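Local coordinates for protein glycoside hydrolase family 31 (PDB 5I0F) that probably breaks down cycloalternan by hydrolysing its alpha-glucosidic bonds through a covalent glycosyl-enzyme intermediate, at residues 216-224 with 655-665. Residues are numbered along the deposited sequence; the frame is centred on the assembly and turned at random.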
ATOM      1  N   ALA A 216      -7.829 -14.280  -5.186  1.00 20.38           N
ATOM      2  CA  ALA A 216      -7.615 -14.179  -6.637  1.00 20.71           C
ATOM      3  C   ALA A 216      -8.735 -14.874  -7.393  1.00 21.19           C
ATOM      4  O   ALA A 216      -9.385 -15.771  -6.870  1.00 21.10           O
ATOM      5  CB  ALA A 216      -6.273 -14.786  -7.023  1.00 20.85           C
ATOM      6  N   GLN A 217      -8.950 -14.445  -8.626  1.00 21.41           N
ATOM      7  CA  GLN A 217      -9.865 -15.124  -9.534  1.00 22.42           C
ATOM      8  C   GLN A 217      -9.049 -15.871 -10.571  1.00 21.93           C
ATOM      9  O   GLN A 217      -7.909 -15.496 -10.881  1.00 20.72           O
ATOM     10  CB  GLN A 217     -10.885 -14.162 -10.157  1.00 23.59           C
ATOM     11  CG  GLN A 217     -10.350 -13.033 -10.998  1.00 24.26           C
ATOM     12  CD  GLN A 217     -10.816 -11.670 -10.469  1.00 24.95           C
ATOM     13  OE1 GLN A 217     -11.973 -11.275 -10.633  1.00 26.35           O
ATOM     14  NE2 GLN A 217      -9.910 -10.957  -9.814  1.00 24.70           N
ATOM     15  N   VAL A 218      -9.629 -16.960 -11.062  1.00 21.88           N
ATOM     16  CA  VAL A 218      -8.952 -17.855 -11.983  1.00 21.93           C
ATOM     17  C   VAL A 218      -9.882 -17.992 -13.168  1.00 22.73           C
ATOM     18  O   VAL A 218     -11.021 -18.435 -13.014  1.00 22.61           O
ATOM     19  CB  VAL A 218      -8.670 -19.219 -11.347  1.00 22.32           C
ATOM     20  CG1 VAL A 218      -7.897 -20.098 -12.324  1.00 23.06           C
ATOM     21  CG2 VAL A 218      -7.907 -19.091 -10.024  1.00 22.09           C
ATOM     22  N   VAL A 219      -9.409 -17.585 -14.340  1.00 22.73           N
ATOM     23  CA  VAL A 219     -10.282 -17.384 -15.499  1.00 23.86           C
ATOM     24  C   VAL A 219      -9.767 -18.234 -16.647  1.00 24.39           C
ATOM     25  O   VAL A 219      -8.588 -18.165 -16.970  1.00 24.06           O
ATOM     26  CB  VAL A 219     -10.327 -15.895 -15.916  1.00 23.89           C
ATOM     27  CG1 VAL A 219     -11.345 -15.677 -17.027  1.00 24.61           C
ATOM     28  CG2 VAL A 219     -10.676 -15.039 -14.708  1.00 23.62           C
ATOM     29  N   ASN A 220     -10.645 -19.042 -17.247  1.00 25.74           N
ATOM     30  CA  ASN A 220     -10.267 -19.877 -18.401  1.00 26.77           C
ATOM     31  C   ASN A 220     -10.554 -19.146 -19.704  1.00 27.91           C
ATOM     32  O   ASN A 220     -11.083 -18.038 -19.692  1.00 28.24           O
ATOM     33  CB  ASN A 220     -10.886 -21.286 -18.327  1.00 27.83           C
ATOM     34  CG  ASN A 220     -12.370 -21.343 -18.686  1.00 28.93           C
ATOM     35  OD1 ASN A 220     -12.947 -20.441 -19.302  1.00 29.76           O
ATOM     36  ND2 ASN A 220     -12.986 -22.465 -18.346  1.00 30.33           N
ATOM     37  N   GLU A 221     -10.209 -19.767 -20.816  1.00 28.92           N
ATOM     38  CA  GLU A 221     -10.310 -19.114 -22.119  1.00 30.55           C
ATOM     39  C   GLU A 221     -11.626 -19.403 -22.832  1.00 31.13           C
ATOM     40  O   GLU A 221     -11.813 -18.975 -23.969  1.00 31.05           O
ATOM     41  CB  GLU A 221      -9.083 -19.482 -22.965  1.00 31.78           C
ATOM     42  CG  GLU A 221      -7.834 -18.825 -22.390  1.00 32.15           C
ATOM     43  CD  GLU A 221      -6.560 -19.096 -23.166  1.00 33.93           C
ATOM     44  OE1 GLU A 221      -6.599 -19.879 -24.115  1.00 34.59           O
ATOM     45  OE2 GLU A 221      -5.509 -18.515 -22.806  1.00 35.00           O
ATOM     46  N   ALA A 222     -12.516 -20.114 -22.149  1.00 31.78           N
ATOM     47  CA  ALA A 222     -13.925 -20.265 -22.514  1.00 33.61           C
ATOM     48  C   ALA A 222     -14.834 -19.228 -21.852  1.00 34.57           C
ATOM     49  O   ALA A 222     -16.027 -19.211 -22.125  1.00 36.68           O
ATOM     50  CB  ALA A 222     -14.400 -21.646 -22.122  1.00 33.85           C
ATOM     51  N   GLY A 223     -14.299 -18.394 -20.965  1.00 33.71           N
ATOM     52  CA  GLY A 223     -15.094 -17.381 -20.270  1.00 34.33           C
ATOM     53  C   GLY A 223     -15.652 -17.770 -18.900  1.00 33.81           C
ATOM     54  O   GLY A 223     -16.484 -17.061 -18.354  1.00 34.64           O
ATOM     55  N   ARG A 224     -15.240 -18.898 -18.344  1.00 33.67           N
ATOM     56  CA  ARG A 224     -15.714 -19.274 -17.023  1.00 33.82           C
ATOM     57  C   ARG A 224     -14.630 -18.966 -16.017  1.00 31.36           C
ATOM     58  O   ARG A 224     -13.444 -18.951 -16.357  1.00 30.78           O
ATOM     59  CB  ARG A 224     -16.114 -20.741 -16.980  1.00 36.64           C
ATOM     60  CG  ARG A 224     -17.183 -21.127 -18.009  1.00 40.41           C
ATOM     61  CD  ARG A 224     -18.368 -20.150 -18.111  1.00 42.94           C
ATOM     62  NE  ARG A 224     -19.252 -20.174 -16.937  1.00 46.56           N
ATOM     63  CZ  ARG A 224     -20.286 -19.347 -16.731  1.00 48.81           C
ATOM     64  NH1 ARG A 224     -20.587 -18.368 -17.591  1.00 50.21           N
ATOM     65  NH2 ARG A 224     -21.028 -19.490 -15.639  1.00 49.80           N
ATOM     66  N   PHE A 655     -10.930  -9.275 -19.286  1.00 23.90           N
ATOM     67  CA  PHE A 655     -11.577 -10.555 -19.025  1.00 23.93           C
ATOM     68  C   PHE A 655     -12.967 -10.429 -18.413  1.00 24.00           C
ATOM     69  O   PHE A 655     -13.723 -11.382 -18.487  1.00 24.18           O
ATOM     70  CB  PHE A 655     -10.679 -11.517 -18.207  1.00 23.63           C
ATOM     71  CG  PHE A 655     -10.518 -11.152 -16.755  1.00 22.79           C
ATOM     72  CD1 PHE A 655     -11.475 -11.517 -15.823  1.00 22.78           C
ATOM     73  CD2 PHE A 655      -9.378 -10.516 -16.307  1.00 22.11           C
ATOM     74  CE1 PHE A 655     -11.315 -11.215 -14.482  1.00 22.28           C
ATOM     75  CE2 PHE A 655      -9.215 -10.194 -14.967  1.00 21.66           C
ATOM     76  CZ  PHE A 655     -10.181 -10.554 -14.047  1.00 21.57           C
ATOM     77  N   TYR A 656     -13.317  -9.284 -17.812  1.00 23.72           N
ATOM     78  CA  TYR A 656     -14.659  -9.143 -17.227  1.00 24.69           C
ATOM     79  C   TYR A 656     -15.764  -9.208 -18.290  1.00 27.04           C
ATOM     80  O   TYR A 656     -16.798  -9.814 -18.052  1.00 28.92           O
ATOM     81  CB  TYR A 656     -14.798  -7.867 -16.352  1.00 23.54           C
ATOM     82  CG  TYR A 656     -14.099  -8.063 -15.038  1.00 22.54           C
ATOM     83  CD1 TYR A 656     -14.664  -8.850 -14.040  1.00 22.64           C
ATOM     84  CD2 TYR A 656     -12.837  -7.533 -14.817  1.00 22.10           C
ATOM     85  CE1 TYR A 656     -13.997  -9.074 -12.838  1.00 22.23           C
ATOM     86  CE2 TYR A 656     -12.152  -7.747 -13.617  1.00 21.90           C
ATOM     87  CZ  TYR A 656     -12.730  -8.524 -12.639  1.00 21.88           C
ATOM     88  OH  TYR A 656     -12.050  -8.745 -11.459  1.00 21.71           O
ATOM     89  N   ASP A 657     -15.532  -8.593 -19.445  1.00 28.36           N
ATOM     90  CA  ASP A 657     -16.530  -8.534 -20.504  1.00 30.17           C
ATOM     91  C   ASP A 657     -16.156  -9.387 -21.719  1.00 30.97           C
ATOM     92  O   ASP A 657     -17.021  -9.618 -22.553  1.00 31.07           O
ATOM     93  CB  ASP A 657     -16.748  -7.075 -20.959  1.00 31.50           C
ATOM     94  CG  ASP A 657     -17.140  -6.134 -19.814  1.00 32.85           C
ATOM     95  OD1 ASP A 657     -17.977  -6.532 -18.978  1.00 33.80           O
ATOM     96  OD2 ASP A 657     -16.619  -4.982 -19.761  1.00 34.41           O
ATOM     97  N   HIS A 658     -14.898  -9.838 -21.835  1.00 30.69           N
ATOM     98  CA  HIS A 658     -14.414 -10.549 -23.034  1.00 31.81           C
ATOM     99  C   HIS A 658     -13.581 -11.801 -22.725  1.00 31.77           C
ATOM    100  O   HIS A 658     -12.701 -12.159 -23.507  1.00 32.16           O
ATOM    101  CB  HIS A 658     -13.606  -9.589 -23.933  1.00 32.60           C
ATOM    102  CG  HIS A 658     -14.332  -8.322 -24.257  1.00 33.50           C
ATOM    103  ND1 HIS A 658     -14.075  -7.131 -23.613  1.00 34.74           N
ATOM    104  CD2 HIS A 658     -15.349  -8.072 -25.112  1.00 34.69           C
ATOM    105  CE1 HIS A 658     -14.887  -6.195 -24.076  1.00 34.36           C
ATOM    106  NE2 HIS A 658     -15.668  -6.742 -24.987  1.00 34.62           N
ATOM    107  N   ALA A 659     -13.902 -12.515 -21.643  1.00 31.47           N
ATOM    108  CA  ALA A 659     -13.112 -13.703 -21.235  1.00 31.56           C
ATOM    109  C   ALA A 659     -13.165 -14.899 -22.187  1.00 32.50           C
ATOM    110  O   ALA A 659     -12.323 -15.786 -22.096  1.00 32.64           O
ATOM    111  CB  ALA A 659     -13.511 -14.167 -19.836  1.00 31.02           C
ATOM    112  N   ASP A 660     -14.145 -14.960 -23.081  1.00 33.49           N
ATOM    113  CA  ASP A 660     -14.156 -16.053 -24.067  1.00 34.97           C
ATOM    114  C   ASP A 660     -13.218 -15.808 -25.281  1.00 34.51           C
ATOM    115  O   ASP A 660     -13.167 -16.618 -26.194  1.00 34.57           O
ATOM    116  CB  ASP A 660     -15.594 -16.388 -24.499  1.00 36.83           C
ATOM    117  CG  ASP A 660     -16.275 -15.251 -25.208  1.00 38.49           C
ATOM    118  OD1 ASP A 660     -15.664 -14.168 -25.359  1.00 40.25           O
ATOM    119  OD2 ASP A 660     -17.443 -15.434 -25.605  1.00 41.00           O
ATOM    120  N   ASP A 661     -12.479 -14.706 -25.280  1.00 33.12           N
ATOM    121  CA  ASP A 661     -11.539 -14.391 -26.344  1.00 32.50           C
ATOM    122  C   ASP A 661     -10.112 -14.538 -25.812  1.00 31.86           C
ATOM    123  O   ASP A 661      -9.668 -13.701 -25.055  1.00 31.31           O
ATOM    124  CB  ASP A 661     -11.780 -12.967 -26.796  1.00 32.67           C
ATOM    125  CG  ASP A 661     -10.946 -12.574 -28.000  1.00 32.48           C
ATOM    126  OD1 ASP A 661      -9.935 -13.218 -28.322  1.00 31.70           O
ATOM    127  OD2 ASP A 661     -11.331 -11.588 -28.622  1.00 33.24           O
ATOM    128  N   PRO A 662      -9.386 -15.587 -26.224  1.00 31.84           N
ATOM    129  CA  PRO A 662      -8.054 -15.812 -25.656  1.00 31.52           C
ATOM    130  C   PRO A 662      -7.000 -14.750 -25.988  1.00 30.80           C
ATOM    131  O   PRO A 662      -6.026 -14.631 -25.261  1.00 29.87           O
ATOM    132  CB  PRO A 662      -7.635 -17.185 -26.226  1.00 32.27           C
ATOM    133  CG  PRO A 662      -8.709 -17.631 -27.141  1.00 33.21           C
ATOM    134  CD  PRO A 662      -9.720 -16.546 -27.292  1.00 33.22           C
ATOM    135  N   GLU A 663      -7.196 -13.981 -27.061  1.00 30.86           N
ATOM    136  CA  GLU A 663      -6.238 -12.941 -27.454  1.00 30.89           C
ATOM    137  C   GLU A 663      -6.109 -11.770 -26.458  1.00 28.56           C
ATOM    138  O   GLU A 663      -5.104 -11.083 -26.466  1.00 27.79           O
ATOM    139  CB  GLU A 663      -6.577 -12.427 -28.869  1.00 33.07           C
ATOM    140  CG  GLU A 663      -5.737 -11.261 -29.420  1.00 35.27           C
ATOM    141  CD  GLU A 663      -4.267 -11.580 -29.718  1.00 38.12           C
ATOM    142  OE1 GLU A 663      -3.905 -12.787 -29.725  1.00 40.62           O
ATOM    143  OE2 GLU A 663      -3.468 -10.618 -29.995  1.00 39.06           O
ATOM    144  N   ILE A 664      -7.094 -11.560 -25.587  1.00 27.01           N
ATOM    145  CA  ILE A 664      -7.010 -10.484 -24.597  1.00 25.88           C
ATOM    146  C   ILE A 664      -5.762 -10.579 -23.696  1.00 25.02           C
ATOM    147  O   ILE A 664      -5.220  -9.558 -23.285  1.00 24.03           O
ATOM    148  CB  ILE A 664      -8.290 -10.376 -23.720  1.00 25.98           C
ATOM    149  CG1 ILE A 664      -8.495 -11.631 -22.851  1.00 26.39           C
ATOM    150  CG2 ILE A 664      -9.515 -10.072 -24.572  1.00 26.56           C
ATOM    151  CD1 ILE A 664      -9.671 -11.552 -21.901  1.00 26.60           C
ATOM    152  N   TRP A 665      -5.254 -11.787 -23.454  1.00 24.44           N
ATOM    153  CA  TRP A 665      -4.137 -11.955 -22.489  1.00 23.79           C
ATOM    154  C   TRP A 665      -2.811 -11.469 -23.069  1.00 23.95           C
ATOM    155  O   TRP A 665      -1.898 -11.144 -22.324  1.00 23.38           O
ATOM    156  CB  TRP A 665      -4.077 -13.409 -21.989  1.00 23.95           C
ATOM    157  CG  TRP A 665      -5.349 -13.762 -21.296  1.00 23.83           C
ATOM    158  CD1 TRP A 665      -6.402 -14.475 -21.814  1.00 24.23           C
ATOM    159  CD2 TRP A 665      -5.751 -13.362 -19.971  1.00 23.32           C
ATOM    160  NE1 TRP A 665      -7.412 -14.564 -20.891  1.00 24.24           N
ATOM    161  CE2 TRP A 665      -7.045 -13.896 -19.750  1.00 23.77           C
ATOM    162  CE3 TRP A 665      -5.145 -12.623 -18.957  1.00 22.94           C
ATOM    163  CZ2 TRP A 665      -7.747 -13.711 -18.549  1.00 23.40           C
ATOM    164  CZ3 TRP A 665      -5.833 -12.448 -17.742  1.00 22.85           C
ATOM    165  CH2 TRP A 665      -7.131 -12.993 -17.560  1.00 23.13           C
TER
HETATM  166  O   HOH W   1     -13.004 -19.446 -26.221  1.00 34.33           O
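One water donates to both E221 O, at 2.6 Å, and D660 O, at 2.8 Å, bridging two backbone carbonyls that could not bond each other directly. Deeper in the contact, the hydroxyl of Y656 donates to the side-chain carbonyl of Q217, OH to OE1 2.7 Å, in a weak bond; the amide stands almost upright against the phenol ring, the two planes 84° apart. The other end of the amide is gripped more firmly: Q217 NE2 gives hydrogen bonds to the carbonyl oxygens of V176 and A552, which fix the flip of the group and turn OE1 to the tyrosine. With chi1 at 61°, CG of Q217 sits between the backbone N and carbonyl carbon, and a bend at chi2 brings the amide to the edge of the F655 ring, CD 3.8 Å from CZ. Two residues along the strand, V219 points the same way and divides its branches: CG2 meets F655 CD1 at 3.8 Å, while CG1 reaches the methyl of A659, 3.9 Å from its CB. The indole of W665 lies more loosely beside V219 and stacks on H174. The contact thus joins the end of strand 212-219, in the mixed beta-sheet that precedes the catalytic TIM barrel of this family 31 enzyme, to a short helix and the turn after it, within the family 31 C-terminal domain. Beyond the strand the chain turns at 220-224, where N220 OD1 accepts from R224 N, and G223 lies against the type I turn of 658-661, its CA 3.6 Å from A659 CB. E221 extends its carboxylate across P662, with OE1 3.6 Å from the ring CB, and OE2 is held by H174.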